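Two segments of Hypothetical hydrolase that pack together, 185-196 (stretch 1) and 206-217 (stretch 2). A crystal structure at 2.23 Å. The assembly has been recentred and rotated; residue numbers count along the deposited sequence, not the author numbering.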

ATOM      1  N   CYS B 185     -14.990 -12.662  18.652  1.00 47.77           N
ATOM      2  CA  CYS B 185     -14.594 -11.270  18.749  1.00 48.01           C
ATOM      3  C   CYS B 185     -13.802 -11.081  20.051  1.00 51.61           C
ATOM      4  O   CYS B 185     -13.611 -12.039  20.811  1.00 50.30           O
ATOM      5  CB  CYS B 185     -15.748 -10.281  18.591  1.00 48.82           C
ATOM      6  SG  CYS B 185     -17.061 -10.426  19.829  1.00 54.25           S
ATOM      7  N   TRP B 186     -13.205  -9.908  20.213  1.00 47.90           N
ATOM      8  CA  TRP B 186     -12.285  -9.648  21.306  1.00 48.50           C
ATOM      9  C   TRP B 186     -12.676  -8.421  22.071  1.00 54.13           C
ATOM     10  O   TRP B 186     -13.225  -7.476  21.495  1.00 51.69           O
ATOM     11  CB  TRP B 186     -10.867  -9.459  20.736  1.00 46.13           C
ATOM     12  CG  TRP B 186     -10.383 -10.628  19.920  1.00 46.32           C
ATOM     13  CD1 TRP B 186     -10.629 -10.875  18.597  1.00 47.78           C
ATOM     14  CD2 TRP B 186      -9.583 -11.718  20.388  1.00 46.47           C
ATOM     15  NE1 TRP B 186     -10.029 -12.052  18.213  1.00 46.07           N
ATOM     16  CE2 TRP B 186      -9.383 -12.595  19.295  1.00 48.85           C
ATOM     17  CE3 TRP B 186      -9.019 -12.044  21.631  1.00 48.83           C
ATOM     18  CZ2 TRP B 186      -8.640 -13.773  19.410  1.00 48.06           C
ATOM     19  CZ3 TRP B 186      -8.278 -13.208  21.736  1.00 50.37           C
ATOM     20  CH2 TRP B 186      -8.083 -14.048  20.631  1.00 49.68           C
ATOM     21  N   THR B 187     -12.342  -8.409  23.371  1.00 52.16           N
ATOM     22  CA  THR B 187     -12.529  -7.245  24.230  1.00 52.32           C
ATOM     23  C   THR B 187     -11.484  -6.232  23.777  1.00 57.59           C
ATOM     24  O   THR B 187     -10.462  -6.624  23.186  1.00 54.85           O
ATOM     25  CB  THR B 187     -12.407  -7.631  25.702  1.00 53.74           C
ATOM     26  OG1 THR B 187     -11.145  -8.268  25.894  1.00 53.56           O
ATOM     27  CG2 THR B 187     -13.530  -8.539  26.169  1.00 49.28           C
ATOM     28  N   HIS B 188     -11.747  -4.939  23.998  1.00 57.54           N
ATOM     29  CA  HIS B 188     -10.845  -3.881  23.554  1.00 58.29           C
ATOM     30  C   HIS B 188      -9.391  -4.111  23.972  1.00 63.53           C
ATOM     31  O   HIS B 188      -8.493  -3.850  23.167  1.00 61.27           O
ATOM     32  CB  HIS B 188     -11.314  -2.494  24.008  1.00 60.38           C
ATOM     33  CG  HIS B 188     -10.559  -1.388  23.324  1.00 64.63           C
ATOM     34  ND1 HIS B 188      -9.779  -0.499  24.043  1.00 68.06           N
ATOM     35  CD2 HIS B 188     -10.405  -1.121  21.998  1.00 66.23           C
ATOM     36  CE1 HIS B 188      -9.200   0.288  23.146  1.00 67.54           C
ATOM     37  NE2 HIS B 188      -9.521  -0.065  21.902  1.00 66.62           N
ATOM     38  N   GLU B 189      -9.159  -4.621  25.196  1.00 63.88           N
ATOM     39  CA  GLU B 189      -7.807  -4.871  25.703  1.00 66.00           C
ATOM     40  C   GLU B 189      -7.250  -6.250  25.232  1.00 69.68           C
ATOM     41  O   GLU B 189      -6.050  -6.501  25.361  1.00 68.77           O
ATOM     42  CB  GLU B 189      -7.741  -4.717  27.232  1.00 69.68           C
ATOM     43  CG  GLU B 189      -8.479  -5.785  28.030  1.00 84.61           C
ATOM     44  CD  GLU B 189      -9.998  -5.789  28.063  1.00102.73           C
ATOM     45  OE1 GLU B 189     -10.632  -4.771  27.691  1.00 89.64           O
ATOM     46  OE2 GLU B 189     -10.552  -6.831  28.483  1.00 95.47           O
ATOM     47  N   ALA B 190      -8.123  -7.097  24.630  1.00 66.32           N
ATOM     48  CA  ALA B 190      -7.853  -8.442  24.104  1.00 64.85           C
ATOM     49  C   ALA B 190      -7.439  -9.424  25.219  1.00 68.70           C
ATOM     50  O   ALA B 190      -6.813 -10.447  24.947  1.00 68.29           O
ATOM     51  CB  ALA B 190      -6.809  -8.399  22.990  1.00 64.62           C
ATOM     52  N   ASP B 191      -7.848  -9.139  26.470  1.00 65.36           N
ATOM     53  CA  ASP B 191      -7.595 -10.025  27.612  1.00 65.33           C
ATOM     54  C   ASP B 191      -8.545 -11.206  27.535  1.00 68.34           C
ATOM     55  O   ASP B 191      -8.305 -12.230  28.175  1.00 69.97           O
ATOM     56  CB  ASP B 191      -7.768  -9.282  28.947  1.00 68.04           C
ATOM     57  N   SER B 192      -9.635 -11.060  26.746  1.00 61.96           N
ATOM     58  CA  SER B 192     -10.662 -12.079  26.587  1.00 60.42           C
ATOM     59  C   SER B 192     -11.147 -12.243  25.151  1.00 61.53           C
ATOM     60  O   SER B 192     -11.218 -11.293  24.368  1.00 58.80           O
ATOM     61  CB  SER B 192     -11.852 -11.757  27.475  1.00 63.45           C
ATOM     62  OG  SER B 192     -11.477 -11.681  28.843  1.00 74.85           O
HETATM   63  N   MSE B 193     -11.532 -13.469  24.836  1.00 58.62           N
HETATM   64  CA  MSE B 193     -12.093 -13.841  23.552  1.00 57.08           C
HETATM   65  C   MSE B 193     -13.583 -14.162  23.763  1.00 61.12           C
HETATM   66  O   MSE B 193     -13.931 -14.985  24.613  1.00 62.85           O
HETATM   67  CB  MSE B 193     -11.300 -15.025  22.974  1.00 58.80           C
HETATM   68  CG  MSE B 193     -12.018 -15.783  21.885  1.00 64.71           C
HETATM   69 SE   MSE B 193     -10.823 -16.913  20.897  0.75 72.04          SE
HETATM   70  CE  MSE B 193     -10.506 -18.213  22.156  1.00 70.35           C
ATOM     71  N   ILE B 194     -14.452 -13.506  23.001  1.00 55.59           N
ATOM     72  CA  ILE B 194     -15.891 -13.730  23.086  1.00 55.75           C
ATOM     73  C   ILE B 194     -16.297 -14.761  22.036  1.00 59.98           C
ATOM     74  O   ILE B 194     -16.099 -14.527  20.842  1.00 58.84           O
ATOM     75  CB  ILE B 194     -16.731 -12.435  22.937  1.00 58.14           C
ATOM     76  CG1 ILE B 194     -16.088 -11.145  23.559  1.00 58.39           C
ATOM     77  CG2 ILE B 194     -18.215 -12.676  23.268  1.00 59.37           C
ATOM     78  CD1 ILE B 194     -16.124 -10.987  24.990  1.00 60.59           C
ATOM     79  N   ILE B 195     -16.890 -15.873  22.487  1.00 56.38           N
ATOM     80  CA  ILE B 195     -17.360 -16.981  21.650  1.00 55.12           C
ATOM     81  C   ILE B 195     -18.892 -16.988  21.723  1.00 54.21           C
ATOM     82  O   ILE B 195     -19.457 -17.024  22.816  1.00 53.46           O
ATOM     83  CB  ILE B 195     -16.692 -18.303  22.155  1.00 59.95           C
ATOM     84  CG1 ILE B 195     -15.167 -18.322  21.885  1.00 60.96           C
ATOM     85  CG2 ILE B 195     -17.367 -19.570  21.657  1.00 61.60           C
ATOM     86  CD1 ILE B 195     -14.705 -18.058  20.450  1.00 70.39           C
ATOM     87  N   THR B 196     -19.551 -16.914  20.562  1.00 46.55           N
ATOM     88  CA  THR B 196     -21.010 -16.852  20.446  1.00 45.94           C
ATOM     89  C   THR B 196     -21.603 -18.203  20.014  1.00 49.76           C
ATOM     90  O   THR B 196     -21.187 -18.758  18.986  1.00 48.63           O
ATOM     91  CB  THR B 196     -21.399 -15.738  19.481  1.00 50.67           C
ATOM     92  OG1 THR B 196     -20.866 -14.516  19.988  1.00 50.36           O
ATOM     93  CG2 THR B 196     -22.890 -15.600  19.327  1.00 51.39           C
TER
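Stretch 2, residues 206-217: NNYILTRESGFK

Part of stretch 2 is a β-strand ending at Thr 211, antiparallel to strand 192-196 of stretch 1; the strand axes cross at 152° and approach to 4.5 Å. Ser 192 pairs with Thr 211, Ile 194 with Ile 209 and Thr 196 with Asn 207 on one face of the sheet, Met 193 with Leu 210 and Ile 195 with Tyr 208 on the other. Backbone hydrogen bonds join the latter two pairs in both directions: Met 193 N to Leu 210 O (2.9 Å), Leu 210 N to Met 193 O (2.7 Å), and Ile 195 N to Tyr 208 O and Tyr 208 N to Ile 195 O (both 2.8 Å). Met 193, a selenomethionine, has the largest covered area; its CE lies 3.4 Å from both Leu 210 CD1 and Phe 216 CB. Ile 195 CG1 lies 3.8 Å from Leu 210 CD1. Beyond the strand, Phe 216 receives the edge of Trp 186 on its ring face, Trp 186 CZ3 lying 3.4 Å from Phe 216 CE1. Arg 212 ties down the turn that precedes strand 192-196: its NE and NH2 converge on Ala 190 O (2.8 and 2.7 Å), while Arg 212 N bonds Asp 191 O (2.9 Å). At the opposite end, Thr 196 OG1 donates to Asn 207 OD1 (2.7 Å).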

ATOM      1  N   ASN B 206     -25.610 -17.400  25.228  1.00 50.36           N
ATOM      2  CA  ASN B 206     -25.379 -17.094  23.814  1.00 48.30           C
ATOM      3  C   ASN B 206     -23.943 -16.641  23.662  1.00 51.29           C
ATOM      4  O   ASN B 206     -23.324 -16.986  22.676  1.00 50.35           O
ATOM      5  CB  ASN B 206     -26.370 -16.062  23.228  1.00 44.04           C
ATOM      6  CG  ASN B 206     -26.590 -14.761  23.998  1.00 63.39           C
ATOM      7  OD1 ASN B 206     -25.899 -14.439  24.973  1.00 49.93           O
ATOM      8  ND2 ASN B 206     -27.577 -13.968  23.563  1.00 51.89           N
ATOM      9  N   ASN B 207     -23.395 -15.929  24.664  1.00 48.95           N
ATOM     10  CA  ASN B 207     -22.030 -15.408  24.630  1.00 48.75           C
ATOM     11  C   ASN B 207     -21.201 -15.920  25.793  1.00 55.28           C
ATOM     12  O   ASN B 207     -21.609 -15.857  26.947  1.00 56.28           O
ATOM     13  CB  ASN B 207     -22.035 -13.870  24.606  1.00 51.27           C
ATOM     14  CG  ASN B 207     -22.645 -13.330  23.336  1.00 65.49           C
ATOM     15  OD1 ASN B 207     -22.204 -13.654  22.229  1.00 58.33           O
ATOM     16  ND2 ASN B 207     -23.702 -12.545  23.457  1.00 52.54           N
ATOM     17  N   TYR B 208     -20.048 -16.472  25.454  1.00 53.53           N
ATOM     18  CA  TYR B 208     -19.059 -17.032  26.363  1.00 55.70           C
ATOM     19  C   TYR B 208     -17.795 -16.215  26.268  1.00 62.45           C
ATOM     20  O   TYR B 208     -17.486 -15.695  25.198  1.00 60.53           O
ATOM     21  CB  TYR B 208     -18.753 -18.508  26.015  1.00 56.51           C
ATOM     22  CG  TYR B 208     -19.919 -19.454  26.188  1.00 58.23           C
ATOM     23  CD1 TYR B 208     -20.807 -19.698  25.140  1.00 59.88           C
ATOM     24  CD2 TYR B 208     -20.120 -20.135  27.385  1.00 59.49           C
ATOM     25  CE1 TYR B 208     -21.872 -20.584  25.286  1.00 62.43           C
ATOM     26  CE2 TYR B 208     -21.180 -21.026  27.542  1.00 60.75           C
ATOM     27  CZ  TYR B 208     -22.056 -21.245  26.491  1.00 68.33           C
ATOM     28  OH  TYR B 208     -23.122 -22.097  26.640  1.00 68.08           O
ATOM     29  N   ILE B 209     -17.050 -16.128  27.372  1.00 63.05           N
ATOM     30  CA  ILE B 209     -15.787 -15.404  27.434  1.00 63.99           C
ATOM     31  C   ILE B 209     -14.645 -16.402  27.758  1.00 68.81           C
ATOM     32  O   ILE B 209     -14.793 -17.260  28.631  1.00 69.85           O
ATOM     33  CB  ILE B 209     -15.900 -14.203  28.419  1.00 68.95           C
ATOM     34  CG1 ILE B 209     -14.805 -13.169  28.202  1.00 69.30           C
ATOM     35  CG2 ILE B 209     -16.089 -14.589  29.900  1.00 72.38           C
ATOM     36  CD1 ILE B 209     -15.244 -11.726  28.543  1.00 81.37           C
ATOM     37  N   LEU B 210     -13.569 -16.359  26.964  1.00 64.54           N
ATOM     38  CA  LEU B 210     -12.392 -17.211  27.145  1.00 64.32           C
ATOM     39  C   LEU B 210     -11.224 -16.317  27.498  1.00 68.83           C
ATOM     40  O   LEU B 210     -10.781 -15.511  26.681  1.00 69.17           O
ATOM     41  CB  LEU B 210     -12.077 -18.079  25.904  1.00 63.09           C
ATOM     42  CG  LEU B 210     -13.012 -19.247  25.575  1.00 67.42           C
ATOM     43  CD1 LEU B 210     -12.654 -19.849  24.270  1.00 66.39           C
ATOM     44  CD2 LEU B 210     -12.906 -20.355  26.587  1.00 71.39           C
ATOM     45  N   THR B 211     -10.772 -16.423  28.740  1.00 65.26           N
ATOM     46  CA  THR B 211      -9.679 -15.657  29.337  1.00 64.92           C
ATOM     47  C   THR B 211      -8.303 -16.009  28.691  1.00 65.60           C
ATOM     48  O   THR B 211      -8.020 -17.179  28.416  1.00 62.32           O
ATOM     49  CB  THR B 211      -9.698 -15.892  30.863  1.00 74.64           C
ATOM     50  OG1 THR B 211      -8.459 -15.481  31.434  1.00 82.29           O
ATOM     51  CG2 THR B 211      -9.996 -17.347  31.247  1.00 69.95           C
ATOM     52  N   ARG B 212      -7.461 -14.970  28.460  1.00 62.76           N
ATOM     53  CA  ARG B 212      -6.107 -15.083  27.882  1.00 62.29           C
ATOM     54  C   ARG B 212      -5.161 -15.794  28.871  1.00 70.24           C
ATOM     55  O   ARG B 212      -4.274 -16.547  28.455  1.00 69.26           O
ATOM     56  CB  ARG B 212      -5.559 -13.686  27.521  1.00 58.42           C
ATOM     57  CG  ARG B 212      -4.150 -13.694  26.922  1.00 64.23           C
ATOM     58  CD  ARG B 212      -3.625 -12.296  26.634  1.00 67.86           C
ATOM     59  NE  ARG B 212      -4.332 -11.660  25.520  1.00 65.96           N
ATOM     60  CZ  ARG B 212      -4.095 -11.913  24.238  1.00 70.50           C
ATOM     61  NH1 ARG B 212      -3.160 -12.789  23.891  1.00 55.69           N
ATOM     62  NH2 ARG B 212      -4.795 -11.302  23.296  1.00 57.85           N
ATOM     63  N   GLU B 213      -5.387 -15.542  30.180  1.00 69.67           N
ATOM     64  CA  GLU B 213      -4.667 -16.085  31.347  1.00 71.75           C
ATOM     65  C   GLU B 213      -4.627 -17.618  31.341  1.00 77.41           C
ATOM     66  O   GLU B 213      -3.658 -18.191  31.839  1.00 80.02           O
ATOM     67  CB  GLU B 213      -5.300 -15.609  32.676  1.00 74.44           C
ATOM     68  CG  GLU B 213      -5.622 -14.123  32.770  1.00 86.95           C
ATOM     69  CD  GLU B 213      -6.736 -13.710  33.724  1.00114.97           C
ATOM     70  OE1 GLU B 213      -7.419 -14.592  34.294  1.00107.51           O
ATOM     71  OE2 GLU B 213      -6.942 -12.485  33.876  1.00117.08           O
ATOM     72  N   SER B 214      -5.669 -18.273  30.803  1.00 72.60           N
ATOM     73  CA  SER B 214      -5.798 -19.730  30.724  1.00 72.84           C
ATOM     74  C   SER B 214      -5.412 -20.299  29.348  1.00 75.87           C
ATOM     75  O   SER B 214      -5.610 -21.494  29.094  1.00 75.74           O
ATOM     76  CB  SER B 214      -7.232 -20.129  31.036  1.00 76.87           C
ATOM     77  OG  SER B 214      -8.112 -19.749  29.989  1.00 83.95           O
ATOM     78  N   GLY B 215      -4.886 -19.444  28.475  1.00 71.32           N
ATOM     79  CA  GLY B 215      -4.528 -19.818  27.112  1.00 69.88           C
ATOM     80  C   GLY B 215      -5.761 -20.012  26.253  1.00 72.92           C
ATOM     81  O   GLY B 215      -5.726 -20.763  25.274  1.00 72.24           O
ATOM     82  N   PHE B 216      -6.863 -19.321  26.637  1.00 69.06           N
ATOM     83  CA  PHE B 216      -8.191 -19.321  26.027  1.00 68.07           C
ATOM     84  C   PHE B 216      -8.855 -20.714  26.142  1.00 74.53           C
ATOM     85  O   PHE B 216      -9.621 -21.108  25.261  1.00 74.59           O
ATOM     86  CB  PHE B 216      -8.140 -18.813  24.569  1.00 67.65           C
ATOM     87  CG  PHE B 216      -7.520 -17.441  24.415  1.00 68.30           C
ATOM     88  CD1 PHE B 216      -8.252 -16.292  24.700  1.00 70.67           C
ATOM     89  CD2 PHE B 216      -6.193 -17.300  24.025  1.00 69.46           C
ATOM     90  CE1 PHE B 216      -7.669 -15.028  24.588  1.00 70.90           C
ATOM     91  CE2 PHE B 216      -5.609 -16.035  23.910  1.00 71.73           C
ATOM     92  CZ  PHE B 216      -6.355 -14.908  24.181  1.00 70.01           C
ATOM     93  N   LYS B 217      -8.624 -21.424  27.264  1.00 72.35           N
ATOM     94  CA  LYS B 217      -9.190 -22.766  27.463  1.00 72.67           C
ATOM     95  C   LYS B 217     -10.283 -22.814  28.574  1.00 76.51           C
ATOM     96  O   LYS B 217     -11.163 -23.680  28.481  1.00 76.83           O
ATOM     97  CB  LYS B 217      -8.080 -23.804  27.733  1.00 75.32           C
ATOM     98  CG  LYS B 217      -7.158 -24.020  26.526  1.00 71.47           C
ATOM     99  CD  LYS B 217      -6.755 -25.474  26.363  1.00 76.96           C
ATOM    100  CE  LYS B 217      -5.259 -25.678  26.348  1.00 80.91           C
ATOM    101  NZ  LYS B 217      -4.655 -25.530  27.699  1.00 84.74           N
TER